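Local coordinates for rhamnosidase B (Bacillus sp., PDB 2OKX), which probably hydrolyses terminal alpha-L-rhamnose residues from rhamnosides as an alpha-L-rhamnosidase of glycoside hydrolase family 78, at residues 690-695 against 751-756; 348-353 against 677-682. All blocks are in the same frame, centred on the assembly; numbering follows the deposited sequence.

Contact 1. Residues 690-695 against 751-756; sequences PNEGIV and CIHADG
The Pro690 ring meets both Cys751 and His753. Its CD lies 3.5 Å from Cys751 SG, and its CG is 3.7 Å from His753 ND1. The Cys751 sulfur sits over one face of the imidazole, toward its rim.

Glu692 comes next. Its CG is anti to the carbonyl carbon (chi1 -65°), and the extended chain beyond carries the carboxylate to the edge of the His753 ring, the two planes 70° apart. OE2 accepts from two donors, His753 ND1 at 2.7 Å and the backbone N of Ala754 at 2.9 Å. OE2 is modelled too close to its surroundings, so the two lengths are less sure. The other ring nitrogen, His753 NE2, makes a weak hydrogen bond to Asp688 OD2. An alanine in place of His753 would probably leave Glu692 OE2 with only Ala754 N as a donor from 751-756 and open a gap beside Pro690 CG and Cys751 SG.

Past Gly693, Ile694 forms an antiparallel hydrogen-bonded pair with Ile752. Ile694 N donates to Ile752 O (3.1 Å), and Ile752 N donates to Ile694 O (2.8 Å). Their side chains lie side by side. Val695 pairs with Cys751 on the opposite face, non-hydrogen-bonded, and is the N-cap residue of helix 696-715.

This is the edge of a small three-stranded antiparallel sheet in the six-hairpin glycosidase domain, with strand 747-752 in its middle.

Contact 2. Residues 348-353 against 677-682; sequences YIDHRP and AGWNLL
Asp350 and His351 meet Ala677, Gly678 and Trp679 where two domains of the enzyme touch. Residues 349-352 form a type I beta turn in the D2 domain, closed by Arg352 N donating to Ile349 O. The partner is an irregular loop of the six-hairpin glycosidase domain. No direct hydrogen bond joins the two segments.

The closest approach is between backbones. Gly678 CA points a hydrogen at Asp350 O in a CA-H...O contact, with the carbon 3.1 Å from the oxygen and an angle of 135° at the hydrogen.

Between the two segments, one pair of side chains meets. Asp350 OD1 lies 3.8 Å from Trp679 CE3, on the six-membered part of the indole. The approach is oblique, and the carboxylate and ring planes are 44° apart.

The carboxylate is held mainly from elsewhere in the six-hairpin domain. Asp350 CG stands between the backbone N and the carbonyl carbon (chi1 61°), which puts the carboxylate beside residues 624-625 as well as Trp679. OD1 is hydrogen-bonded to Ser624 OG, and OD2 to the backbone N of Val625. Ser623 OG pairs with His351 NE2, so these neighbouring residues grip the turn at two side chains.

The Trp679 side chain lies about 3 Å from a bound glycerol, which probably comes from the crystallisation liquor but may mark a pocket.

Water adds bridges. One water links His351 O and Ala677 O, both weakly, at 3.4 Å each. Another accepts from Trp679 N at 2.9 Å and donates weakly to Asp350 OD2.

From the N terminus the chain first reaches residues 348-353 in the D2 domain. Contact 2 closes a loop of 323 intervening residues when 677-682 returns to that turn. It joins D2 to the six-hairpin domain. A few residues later contact 1 opens at 690-695 and closes a shorter, mostly helical loop of 55 residues at 751-756, within the six-hairpin domain. The two loops follow in series and neither nest nor cross. The centres of contacts 1 and 2 are about 12 Å apart. They also touch: Asn691 O and Gly678 N, 3.1 Å apart, probably form a hydrogen bond, and Val695 CG2 packs on Asn680 CB.

Contact 1. Residues 690-695 against 751-756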
ATOM      1  N   PRO A 690       9.183  11.336 -20.839  1.00 40.18           N
ATOM      2  CA  PRO A 690       9.957  10.130 -21.147  1.00 40.68           C
ATOM      3  C   PRO A 690      11.074   9.862 -20.147  1.00 41.86           C
ATOM      4  O   PRO A 690      11.587  10.781 -19.511  1.00 41.04           O
ATOM      5  CB  PRO A 690      10.495  10.425 -22.542  1.00 41.64           C
ATOM      6  CG  PRO A 690      10.756  11.903 -22.469  1.00 41.07           C
ATOM      7  CD  PRO A 690       9.496  12.416 -21.794  1.00 40.60           C
ATOM      8  N   ASN A 691      11.446   8.595 -20.008  1.00 44.08           N
ATOM      9  CA  ASN A 691      12.524   8.220 -19.103  1.00 47.08           C
ATOM     10  C   ASN A 691      13.811   8.697 -19.765  1.00 47.72           C
ATOM     11  O   ASN A 691      14.910   8.463 -19.266  1.00 48.33           O
ATOM     12  CB  ASN A 691      12.571   6.702 -18.932  1.00 49.59           C
ATOM     13  CG  ASN A 691      11.266   6.131 -18.424  1.00 52.75           C
ATOM     14  OD1 ASN A 691      10.834   6.428 -17.311  1.00 55.71           O
ATOM     15  ND2 ASN A 691      10.625   5.305 -19.243  1.00 55.60           N
ATOM     16  N   GLU A 692      13.641   9.380 -20.895  1.00 48.54           N
ATOM     17  CA  GLU A 692      14.737   9.897 -21.705  1.00 50.56           C
ATOM     18  C   GLU A 692      15.631  10.975 -21.110  1.00 49.13           C
ATOM     19  O   GLU A 692      16.484  10.690 -20.275  1.00 50.50           O
ATOM     20  CB  GLU A 692      14.192  10.402 -23.044  1.00 53.09           C
ATOM     21  CG  GLU A 692      13.605   9.313 -23.926  1.00 57.91           C
ATOM     22  CD  GLU A 692      13.095   9.855 -25.246  1.00 60.06           C
ATOM     23  OE1 GLU A 692      12.580   9.062 -26.063  1.00 62.13           O
ATOM     24  OE2 GLU A 692      13.210  11.078 -25.461  1.00 60.62           O
ATOM     25  N   GLY A 693      15.436  12.216 -21.545  1.00 47.51           N
ATOM     26  CA  GLY A 693      16.293  13.286 -21.074  1.00 45.05           C
ATOM     27  C   GLY A 693      15.782  14.390 -20.173  1.00 42.19           C
ATOM     28  O   GLY A 693      15.624  14.197 -18.970  1.00 42.72           O
ATOM     29  N   ILE A 694      15.542  15.557 -20.764  1.00 40.61           N
ATOM     30  CA  ILE A 694      15.100  16.738 -20.029  1.00 38.43           C
ATOM     31  C   ILE A 694      13.591  16.885 -19.861  1.00 35.81           C
ATOM     32  O   ILE A 694      12.894  17.332 -20.771  1.00 35.04           O
ATOM     33  CB  ILE A 694      15.638  18.024 -20.703  1.00 38.20           C
ATOM     34  CG1 ILE A 694      17.144  17.898 -20.933  1.00 40.08           C
ATOM     35  CG2 ILE A 694      15.356  19.233 -19.826  1.00 38.70           C
ATOM     36  CD1 ILE A 694      17.746  19.065 -21.690  1.00 39.25           C
ATOM     37  N   VAL A 695      13.094  16.514 -18.685  1.00 33.96           N
ATOM     38  CA  VAL A 695      11.670  16.630 -18.393  1.00 31.90           C
ATOM     39  C   VAL A 695      11.478  17.927 -17.608  1.00 30.48           C
ATOM     40  O   VAL A 695      12.044  18.107 -16.529  1.00 30.11           O
ATOM     41  CB  VAL A 695      11.172  15.426 -17.570  1.00 32.05           C
ATOM     42  CG1 VAL A 695       9.676  15.547 -17.320  1.00 30.30           C
ATOM     43  CG2 VAL A 695      11.484  14.131 -18.318  1.00 31.30           C
ATOM     44  N   CYS A 751       8.948  18.517 -22.388  1.00 33.95           N
ATOM     45  CA  CYS A 751      10.314  18.018 -22.312  1.00 35.79           C
ATOM     46  C   CYS A 751      11.120  18.177 -23.592  1.00 36.29           C
ATOM     47  O   CYS A 751      10.646  18.706 -24.600  1.00 36.40           O
ATOM     48  CB  CYS A 751      10.297  16.530 -21.963  1.00 35.35           C
ATOM     49  SG  CYS A 751       9.736  15.490 -23.347  1.00 37.48           S
ATOM     50  N   ILE A 752      12.357  17.701 -23.512  1.00 37.62           N
ATOM     51  CA  ILE A 752      13.294  17.677 -24.624  1.00 39.49           C
ATOM     52  C   ILE A 752      13.770  16.229 -24.620  1.00 39.80           C
ATOM     53  O   ILE A 752      14.409  15.778 -23.667  1.00 39.52           O
ATOM     54  CB  ILE A 752      14.511  18.603 -24.400  1.00 38.72           C
ATOM     55  CG1 ILE A 752      14.075  20.068 -24.450  1.00 39.21           C
ATOM     56  CG2 ILE A 752      15.567  18.336 -25.471  1.00 39.73           C
ATOM     57  CD1 ILE A 752      15.221  21.053 -24.289  1.00 38.74           C
ATOM     58  N   HIS A 753      13.433  15.502 -25.677  1.00 40.94           N
ATOM     59  CA  HIS A 753      13.802  14.100 -25.790  1.00 42.63           C
ATOM     60  C   HIS A 753      15.306  13.868 -25.876  1.00 43.62           C
ATOM     61  O   HIS A 753      16.083  14.803 -26.057  1.00 44.21           O
ATOM     62  CB  HIS A 753      13.093  13.494 -26.999  1.00 41.94           C
ATOM     63  CG  HIS A 753      11.606  13.433 -26.843  1.00 43.34           C
ATOM     64  ND1 HIS A 753      10.972  12.438 -26.130  1.00 42.39           N
ATOM     65  CD2 HIS A 753      10.630  14.269 -27.270  1.00 42.57           C
ATOM     66  CE1 HIS A 753       9.670  12.663 -26.125  1.00 42.68           C
ATOM     67  NE2 HIS A 753       9.436  13.770 -26.808  1.00 43.20           N
ATOM     68  N   ALA A 754      15.702  12.608 -25.734  1.00 44.58           N
ATOM     69  CA  ALA A 754      17.105  12.226 -25.778  1.00 45.97           C
ATOM     70  C   ALA A 754      17.793  12.664 -27.069  1.00 46.68           C
ATOM     71  O   ALA A 754      18.941  13.100 -27.044  1.00 47.60           O
ATOM     72  CB  ALA A 754      17.234  10.716 -25.602  1.00 45.98           C
ATOM     73  N   ASP A 755      17.091  12.548 -28.193  1.00 47.40           N
ATOM     74  CA  ASP A 755      17.658  12.932 -29.482  1.00 48.14           C
ATOM     75  C   ASP A 755      17.617  14.439 -29.699  1.00 48.45           C
ATOM     76  O   ASP A 755      17.882  14.923 -30.800  1.00 48.91           O
ATOM     77  CB  ASP A 755      16.922  12.221 -30.624  1.00 48.54           C
ATOM     78  CG  ASP A 755      15.437  12.527 -30.648  1.00 49.82           C
ATOM     79  OD1 ASP A 755      14.747  12.043 -31.572  1.00 49.51           O
ATOM     80  OD2 ASP A 755      14.958  13.246 -29.744  1.00 49.25           O
ATOM     81  N   GLY A 756      17.284  15.176 -28.644  1.00 47.98           N
ATOM     82  CA  GLY A 756      17.226  16.624 -28.739  1.00 46.15           C
ATOM     83  C   GLY A 756      15.907  17.149 -29.268  1.00 46.10           C
ATOM     84  O   GLY A 756      15.711  18.360 -29.357  1.00 45.73           O
TER

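Contact 2. Residues 348-353 against 677-682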
ATOM      1  N   TYR A 348      15.395  -5.111 -13.823  1.00 30.18           N
ATOM      2  CA  TYR A 348      15.307  -3.694 -14.128  1.00 31.65           C
ATOM      3  C   TYR A 348      15.482  -2.751 -12.945  1.00 31.06           C
ATOM      4  O   TYR A 348      14.712  -2.785 -11.988  1.00 31.24           O
ATOM      5  CB  TYR A 348      13.968  -3.406 -14.812  1.00 32.04           C
ATOM      6  CG  TYR A 348      13.782  -1.967 -15.233  1.00 34.32           C
ATOM      7  CD1 TYR A 348      14.667  -1.359 -16.126  1.00 34.93           C
ATOM      8  CD2 TYR A 348      12.708  -1.214 -14.755  1.00 35.52           C
ATOM      9  CE1 TYR A 348      14.488  -0.040 -16.533  1.00 34.67           C
ATOM     10  CE2 TYR A 348      12.519   0.107 -15.156  1.00 35.81           C
ATOM     11  CZ  TYR A 348      13.412   0.686 -16.046  1.00 36.25           C
ATOM     12  OH  TYR A 348      13.229   1.987 -16.449  1.00 37.97           O
ATOM     13  N   ILE A 349      16.514  -1.918 -13.021  1.00 31.12           N
ATOM     14  CA  ILE A 349      16.799  -0.913 -12.000  1.00 31.52           C
ATOM     15  C   ILE A 349      16.594   0.384 -12.779  1.00 31.63           C
ATOM     16  O   ILE A 349      17.456   0.779 -13.571  1.00 31.68           O
ATOM     17  CB  ILE A 349      18.262  -0.987 -11.514  1.00 32.82           C
ATOM     18  CG1 ILE A 349      18.594  -2.410 -11.055  1.00 33.87           C
ATOM     19  CG2 ILE A 349      18.484   0.005 -10.382  1.00 31.20           C
ATOM     20  CD1 ILE A 349      17.741  -2.914  -9.914  1.00 32.09           C
ATOM     21  N   ASP A 350      15.454   1.038 -12.559  1.00 29.54           N
ATOM     22  CA  ASP A 350      15.108   2.249 -13.296  1.00 28.62           C
ATOM     23  C   ASP A 350      16.046   3.447 -13.242  1.00 29.55           C
ATOM     24  O   ASP A 350      15.864   4.393 -14.006  1.00 31.81           O
ATOM     25  CB  ASP A 350      13.677   2.690 -12.942  1.00 29.31           C
ATOM     26  CG  ASP A 350      13.496   3.021 -11.469  1.00 28.53           C
ATOM     27  OD1 ASP A 350      12.363   2.845 -10.975  1.00 26.85           O
ATOM     28  OD2 ASP A 350      14.463   3.466 -10.811  1.00 26.49           O
ATOM     29  N   HIS A 351      17.046   3.422 -12.367  1.00 28.44           N
ATOM     30  CA  HIS A 351      17.982   4.542 -12.293  1.00 30.17           C
ATOM     31  C   HIS A 351      19.411   4.147 -12.672  1.00 31.50           C
ATOM     32  O   HIS A 351      20.348   4.928 -12.501  1.00 29.49           O
ATOM     33  CB  HIS A 351      17.953   5.174 -10.897  1.00 27.40           C
ATOM     34  CG  HIS A 351      18.251   4.219  -9.788  1.00 26.88           C
ATOM     35  ND1 HIS A 351      19.482   4.153  -9.171  1.00 27.59           N
ATOM     36  CD2 HIS A 351      17.474   3.296  -9.174  1.00 27.25           C
ATOM     37  CE1 HIS A 351      19.448   3.233  -8.223  1.00 27.58           C
ATOM     38  NE2 HIS A 351      18.241   2.699  -8.204  1.00 27.55           N
ATOM     39  N   ARG A 352      19.567   2.934 -13.197  1.00 32.01           N
ATOM     40  CA  ARG A 352      20.871   2.439 -13.624  1.00 33.28           C
ATOM     41  C   ARG A 352      20.749   1.720 -14.963  1.00 32.74           C
ATOM     42  O   ARG A 352      19.777   1.010 -15.212  1.00 31.79           O
ATOM     43  CB  ARG A 352      21.445   1.471 -12.591  1.00 35.41           C
ATOM     44  CG  ARG A 352      21.805   2.099 -11.266  1.00 40.02           C
ATOM     45  CD  ARG A 352      22.116   1.012 -10.260  1.00 45.83           C
ATOM     46  NE  ARG A 352      22.354   1.540  -8.921  1.00 49.05           N
ATOM     47  CZ  ARG A 352      22.361   0.793  -7.822  1.00 50.11           C
ATOM     48  NH1 ARG A 352      22.140  -0.514  -7.903  1.00 49.98           N
ATOM     49  NH2 ARG A 352      22.592   1.350  -6.643  1.00 50.85           N
ATOM     50  N   PRO A 353      21.731   1.912 -15.857  1.00 33.27           N
ATOM     51  CA  PRO A 353      21.667   1.241 -17.158  1.00 32.30           C
ATOM     52  C   PRO A 353      21.743  -0.260 -16.935  1.00 31.95           C
ATOM     53  O   PRO A 353      22.253  -0.716 -15.912  1.00 31.72           O
ATOM     54  CB  PRO A 353      22.900   1.778 -17.883  1.00 33.55           C
ATOM     55  CG  PRO A 353      23.072   3.135 -17.291  1.00 31.73           C
ATOM     56  CD  PRO A 353      22.849   2.871 -15.822  1.00 33.03           C
ATOM     57  N   ALA A 677      18.331   9.611 -17.086  1.00 37.77           N
ATOM     58  CA  ALA A 677      17.799   8.389 -17.668  1.00 37.67           C
ATOM     59  C   ALA A 677      17.153   7.653 -16.502  1.00 36.93           C
ATOM     60  O   ALA A 677      17.835   6.965 -15.747  1.00 37.31           O
ATOM     61  CB  ALA A 677      18.924   7.549 -18.264  1.00 36.23           C
ATOM     62  N   GLY A 678      15.844   7.821 -16.346  1.00 37.05           N
ATOM     63  CA  GLY A 678      15.149   7.168 -15.252  1.00 35.86           C
ATOM     64  C   GLY A 678      13.655   7.414 -15.266  1.00 34.66           C
ATOM     65  O   GLY A 678      13.105   7.878 -16.262  1.00 35.77           O
ATOM     66  N   TRP A 679      12.994   7.104 -14.157  1.00 33.37           N
ATOM     67  CA  TRP A 679      11.550   7.282 -14.046  1.00 32.17           C
ATOM     68  C   TRP A 679      11.280   8.747 -13.706  1.00 32.31           C
ATOM     69  O   TRP A 679      11.267   9.131 -12.539  1.00 32.81           O
ATOM     70  CB  TRP A 679      11.013   6.355 -12.952  1.00 29.90           C
ATOM     71  CG  TRP A 679       9.532   6.123 -12.982  1.00 27.90           C
ATOM     72  CD1 TRP A 679       8.650   6.519 -13.949  1.00 26.93           C
ATOM     73  CD2 TRP A 679       8.763   5.419 -12.000  1.00 27.23           C
ATOM     74  NE1 TRP A 679       7.379   6.105 -13.628  1.00 27.46           N
ATOM     75  CE2 TRP A 679       7.421   5.428 -12.436  1.00 27.65           C
ATOM     76  CE3 TRP A 679       9.080   4.780 -10.793  1.00 28.07           C
ATOM     77  CZ2 TRP A 679       6.391   4.824 -11.704  1.00 27.57           C
ATOM     78  CZ3 TRP A 679       8.054   4.179 -10.064  1.00 26.65           C
ATOM     79  CH2 TRP A 679       6.728   4.207 -10.525  1.00 27.15           C
ATOM     80  N   ASN A 680      11.072   9.557 -14.741  1.00 32.19           N
ATOM     81  CA  ASN A 680      10.831  10.995 -14.591  1.00 32.55           C
ATOM     82  C   ASN A 680       9.339  11.285 -14.504  1.00 31.98           C
ATOM     83  O   ASN A 680       8.783  12.006 -15.334  1.00 32.76           O
ATOM     84  CB  ASN A 680      11.433  11.728 -15.792  1.00 32.79           C
ATOM     85  CG  ASN A 680      12.878  11.339 -16.041  1.00 32.99           C
ATOM     86  OD1 ASN A 680      13.307  11.192 -17.189  1.00 34.52           O
ATOM     87  ND2 ASN A 680      13.639  11.176 -14.966  1.00 29.79           N
ATOM     88  N   LEU A 681       8.706  10.735 -13.474  1.00 30.38           N
ATOM     89  CA  LEU A 681       7.270  10.869 -13.275  1.00 28.90           C
ATOM     90  C   LEU A 681       6.784  12.055 -12.455  1.00 28.11           C
ATOM     91  O   LEU A 681       7.511  12.614 -11.635  1.00 26.90           O
ATOM     92  CB  LEU A 681       6.736   9.590 -12.618  1.00 29.20           C
ATOM     93  CG  LEU A 681       5.243   9.547 -12.279  1.00 28.70           C
ATOM     94  CD1 LEU A 681       4.455   9.348 -13.562  1.00 29.24           C
ATOM     95  CD2 LEU A 681       4.954   8.419 -11.293  1.00 28.38           C
ATOM     96  N   LEU A 682       5.527  12.414 -12.693  1.00 28.25           N
ATOM     97  CA  LEU A 682       4.850  13.469 -11.955  1.00 27.40           C
ATOM     98  C   LEU A 682       3.378  13.091 -11.783  1.00 26.89           C
ATOM     99  O   LEU A 682       2.909  12.929 -10.663  1.00 27.38           O
ATOM    100  CB  LEU A 682       4.938  14.825 -12.663  1.00 27.13           C
ATOM    101  CG  LEU A 682       4.111  15.902 -11.935  1.00 27.68           C
ATOM    102  CD1 LEU A 682       4.561  16.001 -10.480  1.00 27.77           C
ATOM    103  CD2 LEU A 682       4.255  17.247 -12.629  1.00 30.65           C
TER
HETATM  104  O   HOH W   1      14.632   6.339 -11.917  1.00 25.58           O
HETATM  105  O   HOH W   2      19.090   8.094 -12.754  1.00 40.29           O